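Local structure of uncharacterized conserved protein (Geobacillus kaustophilus, 2R5X) at residues E16-D21 / D67-L72; E25-V30 / A110-E115; G51-R56 / P78-H83. The protein is of unknown function but belongs to the YugN-like family, folding as a small single chain with helices packed on an antiparallel sheet. The protein carries 1 engineered substitution. All blocks are in the same frame, centred on the assembly; numbering follows the deposited sequence.

Interaction 1. Residues E16-D21 / D67-L72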
loop_
_atom_site.group_PDB
_atom_site.type_symbol
_atom_site.label_atom_id
_atom_site.label_comp_id
_atom_site.label_asym_id
_atom_site.label_seq_id
_atom_site.Cartn_x
_atom_site.Cartn_y
_atom_site.Cartn_z
ATOM N N GLU A 16 8.133 -2.160 11.640
ATOM C CA GLU A 16 7.963 -3.587 11.902
ATOM C C GLU A 16 6.704 -4.111 11.207
ATOM O O GLU A 16 5.670 -3.440 11.216
ATOM C CB GLU A 16 7.904 -3.862 13.408
ATOM C CG GLU A 16 8.016 -5.345 13.769
ATOM C CD GLU A 16 8.142 -5.596 15.259
ATOM O OE1 GLU A 16 8.695 -4.729 15.965
ATOM O OE2 GLU A 16 7.695 -6.671 15.719
ATOM N N LEU A 17 6.814 -5.303 10.614
ATOM C CA LEU A 17 5.758 -5.899 9.784
ATOM C C LEU A 17 4.419 -6.099 10.506
ATOM O O LEU A 17 3.363 -5.793 9.943
ATOM C CB LEU A 17 6.240 -7.217 9.156
ATOM C CG LEU A 17 5.284 -8.048 8.281
ATOM C CD1 LEU A 17 4.733 -7.246 7.115
ATOM C CD2 LEU A 17 5.974 -9.292 7.768
ATOM N N SER A 18 4.467 -6.603 11.739
ATOM C CA SER A 18 3.258 -6.816 12.543
ATOM C C SER A 18 2.488 -5.511 12.757
ATOM O O SER A 18 1.255 -5.489 12.714
ATOM C CB SER A 18 3.618 -7.440 13.890
ATOM O OG SER A 18 4.527 -6.614 14.595
ATOM N N ARG A 19 3.231 -4.430 12.965
ATOM C CA ARG A 19 2.653 -3.105 13.141
ATOM C C ARG A 19 2.105 -2.559 11.823
ATOM O O ARG A 19 1.068 -1.892 11.809
ATOM C CB ARG A 19 3.684 -2.153 13.747
ATOM C CG ARG A 19 4.291 -2.667 15.049
ATOM C CD ARG A 19 5.014 -1.574 15.812
ATOM N NE ARG A 19 5.633 -2.096 17.028
ATOM C CZ ARG A 19 6.145 -1.347 18.001
ATOM N NH1 ARG A 19 6.117 -0.022 17.923
ATOM N NH2 ARG A 19 6.685 -1.928 19.063
ATOM N N LEU A 20 2.793 -2.864 10.722
ATOM C CA LEU A 20 2.329 -2.489 9.384
ATOM C C LEU A 20 1.029 -3.212 9.028
ATOM O O LEU A 20 0.062 -2.572 8.592
ATOM C CB LEU A 20 3.412 -2.752 8.323
ATOM C CG LEU A 20 3.057 -2.364 6.875
ATOM C CD1 LEU A 20 2.738 -0.873 6.759
ATOM C CD2 LEU A 20 4.178 -2.751 5.924
ATOM N N ASP A 21 1.022 -4.534 9.234
ATOM C CA ASP A 21 -0.140 -5.401 9.018
ATOM C C ASP A 21 -1.413 -4.916 9.721
ATOM O O ASP A 21 -2.486 -4.886 9.112
ATOM C CB ASP A 21 0.163 -6.834 9.476
ATOM C CG ASP A 21 0.781 -7.692 8.383
ATOM O OD1 ASP A 21 0.442 -7.506 7.196
ATOM O OD2 ASP A 21 1.597 -8.577 8.716
ATOM N N ASP A 67 7.951 -13.930 5.953
ATOM C CA ASP A 67 7.197 -14.948 6.685
ATOM C C ASP A 67 7.334 -14.868 8.214
ATOM O O ASP A 67 6.773 -15.695 8.936
ATOM C CB ASP A 67 7.591 -16.340 6.180
ATOM C CG ASP A 67 7.232 -16.552 4.721
ATOM O OD1 ASP A 67 8.097 -17.033 3.956
ATOM O OD2 ASP A 67 6.086 -16.234 4.339
ATOM N N SER A 68 8.069 -13.870 8.699
ATOM C CA SER A 68 8.277 -13.687 10.133
ATOM C C SER A 68 7.409 -12.573 10.713
ATOM O O SER A 68 7.106 -11.588 10.035
ATOM C CB SER A 68 9.753 -13.407 10.421
ATOM O OG SER A 68 9.975 -13.218 11.807
ATOM N N ARG A 69 7.014 -12.748 11.974
ATOM C CA ARG A 69 6.280 -11.735 12.737
ATOM C C ARG A 69 7.129 -10.470 12.878
ATOM O O ARG A 69 6.657 -9.362 12.599
ATOM C CB ARG A 69 5.902 -12.285 14.116
ATOM C CG ARG A 69 4.983 -11.388 14.927
ATOM C CD ARG A 69 5.138 -11.658 16.417
ATOM N NE ARG A 69 4.345 -10.736 17.227
ATOM C CZ ARG A 69 4.758 -9.537 17.636
ATOM N NH1 ARG A 69 5.966 -9.090 17.313
ATOM N NH2 ARG A 69 3.955 -8.780 18.370
ATOM N N TYR A 70 8.381 -10.646 13.302
ATOM C CA TYR A 70 9.352 -9.562 13.233
ATOM C C TYR A 70 10.087 -9.555 11.898
ATOM O O TYR A 70 10.904 -10.435 11.605
ATOM C CB TYR A 70 10.361 -9.579 14.391
ATOM C CG TYR A 70 11.484 -8.575 14.180
ATOM C CD1 TYR A 70 11.228 -7.199 14.190
ATOM C CD2 TYR A 70 12.794 -8.997 13.944
ATOM C CE1 TYR A 70 12.244 -6.273 13.980
ATOM C CE2 TYR A 70 13.820 -8.076 13.733
ATOM C CZ TYR A 70 13.535 -6.718 13.753
ATOM O OH TYR A 70 14.540 -5.802 13.548
ATOM N N ALA A 71 9.771 -8.547 11.097
ATOM C CA ALA A 71 10.551 -8.186 9.927
ATOM C C ALA A 71 10.526 -6.672 9.884
ATOM O O ALA A 71 9.540 -6.061 10.291
ATOM C CB ALA A 71 9.940 -8.766 8.672
ATOM N N LEU A 72 11.614 -6.057 9.440
ATOM C CA LEU A 72 11.620 -4.612 9.268
ATOM C C LEU A 72 11.330 -4.302 7.804
ATOM O O LEU A 72 12.014 -4.803 6.907
ATOM C CB LEU A 72 12.941 -3.989 9.735
ATOM C CG LEU A 72 12.952 -2.476 9.992
ATOM C CD1 LEU A 72 12.103 -2.103 11.206
ATOM C CD2 LEU A 72 14.377 -1.970 10.169
#

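Interaction 2. Residues E25-V30 / A110-E115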
loop_
_atom_site.group_PDB
_atom_site.type_symbol
_atom_site.label_atom_id
_atom_site.label_comp_id
_atom_site.label_asym_id
_atom_site.label_seq_id
_atom_site.Cartn_x
_atom_site.Cartn_y
_atom_site.Cartn_z
ATOM N N GLU A 25 -4.786 -3.468 7.537
ATOM C CA GLU A 25 -6.099 -4.112 7.682
ATOM C C GLU A 25 -7.166 -3.118 8.150
ATOM O O GLU A 25 -8.308 -3.153 7.686
ATOM C CB GLU A 25 -6.031 -5.293 8.653
ATOM C CG GLU A 25 -7.207 -6.257 8.521
ATOM C CD GLU A 25 -7.776 -6.696 9.858
ATOM O OE1 GLU A 25 -6.994 -7.095 10.748
ATOM O OE2 GLU A 25 -9.016 -6.649 10.017
ATOM N N ARG A 26 -6.771 -2.230 9.040
ATOM C CA ARG A 26 -7.609 -1.180 9.578
ATOM C C ARG A 26 -8.025 -0.200 8.522
ATOM O O ARG A 26 -9.093 0.325 8.540
ATOM C CB ARG A 26 -6.824 -0.414 10.623
ATOM C CG ARG A 26 -7.480 -0.257 11.893
ATOM C CD ARG A 26 -6.479 -0.135 12.989
ATOM N NE ARG A 26 -5.760 1.127 13.002
ATOM C CZ ARG A 26 -4.531 1.222 13.450
ATOM N NH1 ARG A 26 -3.941 0.151 13.893
ATOM N NH2 ARG A 26 -3.896 2.347 13.440
ATOM N N LEU A 27 -7.130 0.059 7.599
ATOM C CA LEU A 27 -7.382 1.048 6.557
ATOM C C LEU A 27 -7.934 0.456 5.268
ATOM O O LEU A 27 -7.945 1.118 4.231
ATOM C CB LEU A 27 -6.137 1.895 6.296
ATOM C CG LEU A 27 -5.607 2.623 7.544
ATOM C CD1 LEU A 27 -4.334 3.368 7.226
ATOM C CD2 LEU A 27 -6.635 3.562 8.131
ATOM N N GLY A 28 -8.410 -0.782 5.346
ATOM C CA GLY A 28 -9.126 -1.408 4.232
ATOM C C GLY A 28 -8.279 -2.176 3.228
ATOM O O GLY A 28 -8.778 -2.562 2.171
ATOM N N PHE A 29 -7.013 -2.413 3.557
ATOM C CA PHE A 29 -6.108 -3.145 2.666
ATOM C C PHE A 29 -6.161 -4.635 2.972
ATOM O O PHE A 29 -6.330 -5.033 4.125
ATOM C CB PHE A 29 -4.658 -2.664 2.820
ATOM C CG PHE A 29 -4.402 -1.279 2.296
ATOM C CD1 PHE A 29 -3.811 -1.091 1.046
ATOM C CD2 PHE A 29 -4.718 -0.162 3.063
ATOM C CE1 PHE A 29 -3.568 0.182 0.560
ATOM C CE2 PHE A 29 -4.474 1.118 2.589
ATOM C CZ PHE A 29 -3.900 1.299 1.338
ATOM N N VAL A 30 -6.018 -5.457 1.936
ATOM C CA VAL A 30 -5.786 -6.894 2.118
ATOM C C VAL A 30 -4.411 -7.250 1.537
ATOM O O VAL A 30 -3.916 -6.541 0.652
ATOM C CB VAL A 30 -6.905 -7.767 1.480
ATOM C CG1 VAL A 30 -8.260 -7.447 2.109
ATOM C CG2 VAL A 30 -6.954 -7.603 -0.043
ATOM N N ALA A 110 -2.455 9.367 3.130
ATOM C CA ALA A 110 -2.255 10.332 4.224
ATOM C C ALA A 110 -2.534 9.714 5.596
ATOM O O ALA A 110 -1.815 9.973 6.563
ATOM C CB ALA A 110 -3.125 11.553 4.015
ATOM N N GLN A 111 -3.564 8.880 5.684
ATOM C CA GLN A 111 -3.838 8.213 6.944
ATOM C C GLN A 111 -2.918 7.020 7.191
ATOM O O GLN A 111 -2.655 6.690 8.339
ATOM C CB GLN A 111 -5.327 7.886 7.133
ATOM C CG GLN A 111 -5.918 6.832 6.219
ATOM C CD GLN A 111 -7.437 6.795 6.279
ATOM O OE1 GLN A 111 -8.118 6.987 5.267
ATOM N NE2 GLN A 111 -7.972 6.554 7.465
ATOM N N VAL A 112 -2.407 6.399 6.129
ATOM C CA VAL A 112 -1.322 5.420 6.280
ATOM C C VAL A 112 -0.132 6.115 6.955
ATOM O O VAL A 112 0.369 5.645 7.971
ATOM C CB VAL A 112 -0.896 4.777 4.921
ATOM C CG1 VAL A 112 0.386 3.981 5.075
ATOM C CG2 VAL A 112 -1.993 3.880 4.377
ATOM N N LYS A 113 0.277 7.254 6.399
ATOM C CA LYS A 113 1.402 8.027 6.919
ATOM C C LYS A 113 1.197 8.493 8.372
ATOM O O LYS A 113 2.108 8.364 9.191
ATOM C CB LYS A 113 1.707 9.210 5.989
ATOM C CG LYS A 113 2.853 10.120 6.432
ATOM C CD LYS A 113 4.202 9.424 6.390
ATOM C CE LYS A 113 5.276 10.310 7.004
ATOM N NZ LYS A 113 6.650 9.784 6.782
ATOM N N SER A 114 -0.004 8.998 8.672
ATOM C CA SER A 114 -0.375 9.467 10.014
ATOM C C SER A 114 -0.306 8.352 11.052
ATOM O O SER A 114 0.178 8.560 12.163
ATOM C CB SER A 114 -1.784 10.073 9.996
ATOM O OG SER A 114 -2.194 10.491 11.289
ATOM N N GLU A 115 -0.805 7.171 10.682
ATOM C CA GLU A 115 -0.750 5.999 11.564
ATOM C C GLU A 115 0.680 5.515 11.819
ATOM O O GLU A 115 0.988 5.060 12.920
ATOM C CB GLU A 115 -1.611 4.839 11.039
ATOM C CG GLU A 115 -3.127 5.066 11.109
ATOM C CD GLU A 115 -3.603 5.571 12.466
ATOM O OE1 GLU A 115 -3.512 4.819 13.460
ATOM O OE2 GLU A 115 -4.073 6.725 12.528
#

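Interaction 3. Residues G51-R56 / P78-H83. Engineered in segment 78-83: M80 (natural residue Leu).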
loop_
_atom_site.group_PDB
_atom_site.type_symbol
_atom_site.label_atom_id
_atom_site.label_comp_id
_atom_site.label_asym_id
_atom_site.label_seq_id
_atom_site.Cartn_x
_atom_site.Cartn_y
_atom_site.Cartn_z
ATOM N N GLY A 51 -14.382 -1.961 -14.081
ATOM C CA GLY A 51 -13.537 -2.987 -13.481
ATOM C C GLY A 51 -13.088 -2.687 -12.071
ATOM O O GLY A 51 -13.903 -2.358 -11.217
ATOM N N THR A 52 -11.788 -2.815 -11.834
ATOM C CA THR A 52 -11.216 -2.657 -10.502
ATOM C C THR A 52 -10.001 -1.752 -10.558
ATOM O O THR A 52 -9.072 -1.984 -11.334
ATOM C CB THR A 52 -10.800 -4.022 -9.893
ATOM O OG1 THR A 52 -11.952 -4.854 -9.746
ATOM C CG2 THR A 52 -10.147 -3.850 -8.527
ATOM N N TYR A 53 -10.037 -0.700 -9.750
ATOM C CA TYR A 53 -8.844 0.053 -9.423
ATOM C C TYR A 53 -8.343 -0.462 -8.098
ATOM O O TYR A 53 -9.138 -0.811 -7.218
ATOM C CB TYR A 53 -9.156 1.542 -9.312
ATOM C CG TYR A 53 -9.505 2.186 -10.626
ATOM C CD1 TYR A 53 -8.508 2.692 -11.464
ATOM C CD2 TYR A 53 -10.834 2.295 -11.037
ATOM C CE1 TYR A 53 -8.828 3.290 -12.675
ATOM C CE2 TYR A 53 -11.166 2.892 -12.244
ATOM C CZ TYR A 53 -10.162 3.382 -13.062
ATOM O OH TYR A 53 -10.499 3.972 -14.260
ATOM N N TYR A 54 -7.025 -0.520 -7.951
ATOM C CA TYR A 54 -6.449 -0.963 -6.693
ATOM C C TYR A 54 -5.295 -0.071 -6.240
ATOM O O TYR A 54 -4.375 0.217 -7.002
ATOM C CB TYR A 54 -6.061 -2.455 -6.725
ATOM C CG TYR A 54 -5.139 -2.867 -7.859
ATOM C CD1 TYR A 54 -3.753 -2.898 -7.679
ATOM C CD2 TYR A 54 -5.653 -3.251 -9.099
ATOM C CE1 TYR A 54 -2.905 -3.284 -8.712
ATOM C CE2 TYR A 54 -4.811 -3.637 -10.144
ATOM C CZ TYR A 54 -3.442 -3.658 -9.938
ATOM O OH TYR A 54 -2.609 -4.041 -10.961
ATOM N N LEU A 55 -5.381 0.384 -4.996
ATOM C CA LEU A 55 -4.319 1.170 -4.388
ATOM C C LEU A 55 -3.323 0.198 -3.775
ATOM O O LEU A 55 -3.657 -0.530 -2.848
ATOM C CB LEU A 55 -4.895 2.113 -3.322
ATOM C CG LEU A 55 -3.951 2.992 -2.494
ATOM C CD1 LEU A 55 -3.044 3.853 -3.381
ATOM C CD2 LEU A 55 -4.751 3.857 -1.534
ATOM N N ARG A 56 -2.099 0.196 -4.291
ATOM C CA ARG A 56 -1.106 -0.789 -3.881
ATOM C C ARG A 56 0.014 -0.169 -3.061
ATOM O O ARG A 56 0.703 0.738 -3.528
ATOM C CB ARG A 56 -0.534 -1.507 -5.111
ATOM C CG ARG A 56 0.601 -2.483 -4.809
ATOM C CD ARG A 56 0.766 -3.524 -5.921
ATOM N NE ARG A 56 -0.349 -4.473 -5.962
ATOM C CZ ARG A 56 -0.340 -5.630 -6.621
ATOM N NH1 ARG A 56 0.732 -6.012 -7.303
ATOM N NH2 ARG A 56 -1.404 -6.416 -6.591
ATOM N N PRO A 78 3.898 4.170 -3.406
ATOM C CA PRO A 78 2.577 3.581 -3.663
ATOM C C PRO A 78 2.104 3.822 -5.078
ATOM O O PRO A 78 2.435 4.857 -5.675
ATOM C CB PRO A 78 1.667 4.312 -2.671
ATOM C CG PRO A 78 2.591 4.839 -1.624
ATOM C CD PRO A 78 3.811 5.235 -2.391
ATOM N N ILE A 79 1.359 2.858 -5.615
ATOM C CA ILE A 79 0.827 2.953 -6.972
ATOM C C ILE A 79 -0.680 2.718 -7.011
ATOM O O ILE A 79 -1.250 2.179 -6.058
ATOM C CB ILE A 79 1.541 1.989 -7.980
ATOM C CG1 ILE A 79 1.328 0.515 -7.610
ATOM C CG2 ILE A 79 3.026 2.305 -8.084
ATOM C CD1 ILE A 79 1.207 -0.403 -8.811
ATOM N N MET A 80 -1.319 3.153 -8.100
ATOM C CA MET A 80 -2.694 2.751 -8.397
ATOM C C MET A 80 -2.723 1.955 -9.691
ATOM O O MET A 80 -2.421 2.483 -10.766
ATOM C CB MET A 80 -3.650 3.947 -8.499
ATOM C CG MET A 80 -5.099 3.587 -8.159
ATOM S SD MET A 80 -6.372 4.794 -8.589
ATOM C CE MET A 80 -5.686 6.346 -8.118
ATOM N N GLY A 81 -3.078 0.680 -9.576
ATOM C CA GLY A 81 -3.263 -0.173 -10.745
ATOM C C GLY A 81 -4.698 -0.178 -11.237
ATOM O O GLY A 81 -5.619 0.210 -10.516
ATOM N N LYS A 82 -4.878 -0.633 -12.471
ATOM C CA LYS A 82 -6.171 -0.635 -13.124
ATOM C C LYS A 82 -6.390 -1.961 -13.849
ATOM O O LYS A 82 -5.549 -2.389 -14.641
ATOM C CB LYS A 82 -6.230 0.515 -14.124
ATOM C CG LYS A 82 -7.547 0.669 -14.848
ATOM C CD LYS A 82 -7.412 1.685 -15.969
ATOM C CE LYS A 82 -8.740 2.341 -16.264
ATOM N NZ LYS A 82 -8.618 3.371 -17.327
ATOM N N HIS A 83 -7.524 -2.598 -13.571
ATOM C CA HIS A 83 -7.921 -3.829 -14.262
ATOM C C HIS A 83 -9.333 -3.732 -14.858
ATOM O O HIS A 83 -10.315 -3.587 -14.129
ATOM C CB HIS A 83 -7.829 -5.016 -13.300
ATOM C CG HIS A 83 -8.318 -6.303 -13.879
ATOM N ND1 HIS A 83 -7.558 -7.069 -14.738
ATOM C CD2 HIS A 83 -9.488 -6.966 -13.716
ATOM C CE1 HIS A 83 -8.244 -8.142 -15.086
ATOM N NE2 HIS A 83 -9.417 -8.105 -14.478
#

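Interaction 1. Residues E16-D21 / D67-L72
The carbonyl oxygen of A71 is the best-held polar atom here, gripped from the 16-21 side by one hydrogen bond and one weaker contact. The backbone N of L17 donates the hydrogen bond to A71 O at 2.8 Å, lying in the carbonyl plane, and CA of E16 adds a CA-H...O contact to the same A71 O at 3.3 Å. These grips come where strand gives way to helix: E16 still pairs with L72 as an antiparallel non-hydrogen-bonded pair, yet it occupies the N-cap position of the helix that L17 begins.

The E16 side chain runs out extended, CG anti to the backbone N (chi1 -168°), long enough to reach two partners at once. Its OE2 forms a long salt bridge to R69 NH1 (3.4 Å) and weakly accepts S18 OG, while S18 OG itself lies over one face of the R69 guanidinium. Its CD meets Y70 CD1 at the ring edge (3.6 Å), carboxylate and ring planes perpendicular, which probably suits the slightly positive ring hydrogens. An alanine here would remove the carboxylate, and R69 and the Y70 ring would probably be less firmly placed.

Beneath, L17 is buried, so an apolar side chain suits it: its CB packs on A71 CB (4.0 Å), and its CD2 reaches S68 O (3.4 Å).

L17 continues inward onto V40 and Y42 of strand 39-48 and I73 of strand 71-84, so the first turn of helix 17-26 rests on the sheet, while L72 is also backbone-bonded with I62 and E63.

Interaction 2. Residues E25-V30 / A110-E115
A very short salt bridge whose hydrogen bond is bent marks this contact: R26 NH2 comes within 2.5 Å of E115 OE1, yet the N-H points poorly at it (117°), so as a hydrogen bond it is weak. The carboxylate meets the edge of the guanidinium, in its plane, with the two planes nearly perpendicular. R26, modelled in two conformers, bends at chi3 to reach across, and E115 folds at chi2 to meet it; E115 OE2 also pairs with K118, and this second positive charge would probably help keep the glutamate ionised.

Below the ion pair L27 carries the packing. Its CG lies anti to the carbonyl carbon (chi1 -57°), turned toward helix 99-117, and the branching at CG spreads the two methyls to different partners: CD1 rests on V112 CG2 (3.7 Å), and CD2 presses against Q111 NE2 (3.3 Å). Q111 starts in the crowded position between its backbone N and carbonyl carbon, then extends past the leucine in the opposite direction. F29 CE2 meets V112 CG2 from another side at 4.1 Å, so a single methyl of V112 touches two side chains.

The turn that carries L27 and F29, both of which touch V112 of helix 99-117, is a Schellman motif ending helix 17-26: F29 N reaches M24 O, G28 N bonds weakly to E25 O, and G28, lacking a CB, takes the positive phi of the C-prime position.

Interaction 3. Residues G51-R56 / P78-H83
Six backbone hydrogen bonds hold the two strands in register, two for each of the pairs T52/H83, Y54/G81 and R56/I79. The outer ones are straight: T52 N to H83 O is 2.8 Å at 170°, and R56 N to I79 O is also 2.8 Å. In the middle, Y54 N reaches G81 O from above the carbonyl plane. CA-H...O contacts fill in between, such as M80 CA to Y54 O (3.3 Å).

Aromatic contacts differ on the two faces. On the face of T52, Y54 and R56, the Y54 side chain takes the crowded position (chi1 54°), which folds its ring across the neighbouring strand, flat over G81. The G81 CA makes a CH-pi contact 3.7 Å from the Y54 ring centroid, 18° off the ring normal. Glycine suits this spot, since with the ring in this position any CB would run into Y54 CZ. On the other face, the Y53 ring has M80, an engineered methionine, as an oblique Met-aromatic neighbour, SD 4.2 Å from Y53 CD1.

Side-chain stems supply the rest. K82 runs extended alongside Y53 and lies against its ring, CG packing 3.6 Å from Y53 CE1; further out its CE makes a close contact with Y53 OH (3.1 Å), and NZ goes on to Y84 OH and H96 O. R56 and I79 likewise lie side by side, CB to CG1 3.7 Å, before the guanidinium bends away to a salt bridge with D43.

L101 and C105 of helix 99-117 cover the Y53 and M80 face. Together this is a regular antiparallel pairing of hairpin strands 51-61 and 71-84, with the cross-strand tyrosine-glycine pair known from antiparallel sheets as aromatic rescue of glycine.

In the fold
From the N terminus, strand 14-16 leads into helix 17-26, whose first turn meets residues 67-72 in interaction 1, closing a loop of 45 residues. The end of the same helix opens interaction 2, which is completed only by residues 110-115 and so crosses interaction 1. Between them, strand 51-61 starts inside the first loop and pairs with residues 78-83, beyond it: interaction 3 therefore crosses interaction 1 but nests inside interaction 2. Interactions 1 and 3 use opposite ends of strand 71-84, on opposite sides of the chain's centre. Interactions 2 and 3 touch where F29 CE1 packs 3.5 Å from L55 O, bringing the turn after helix 17-26 against strand 51-61.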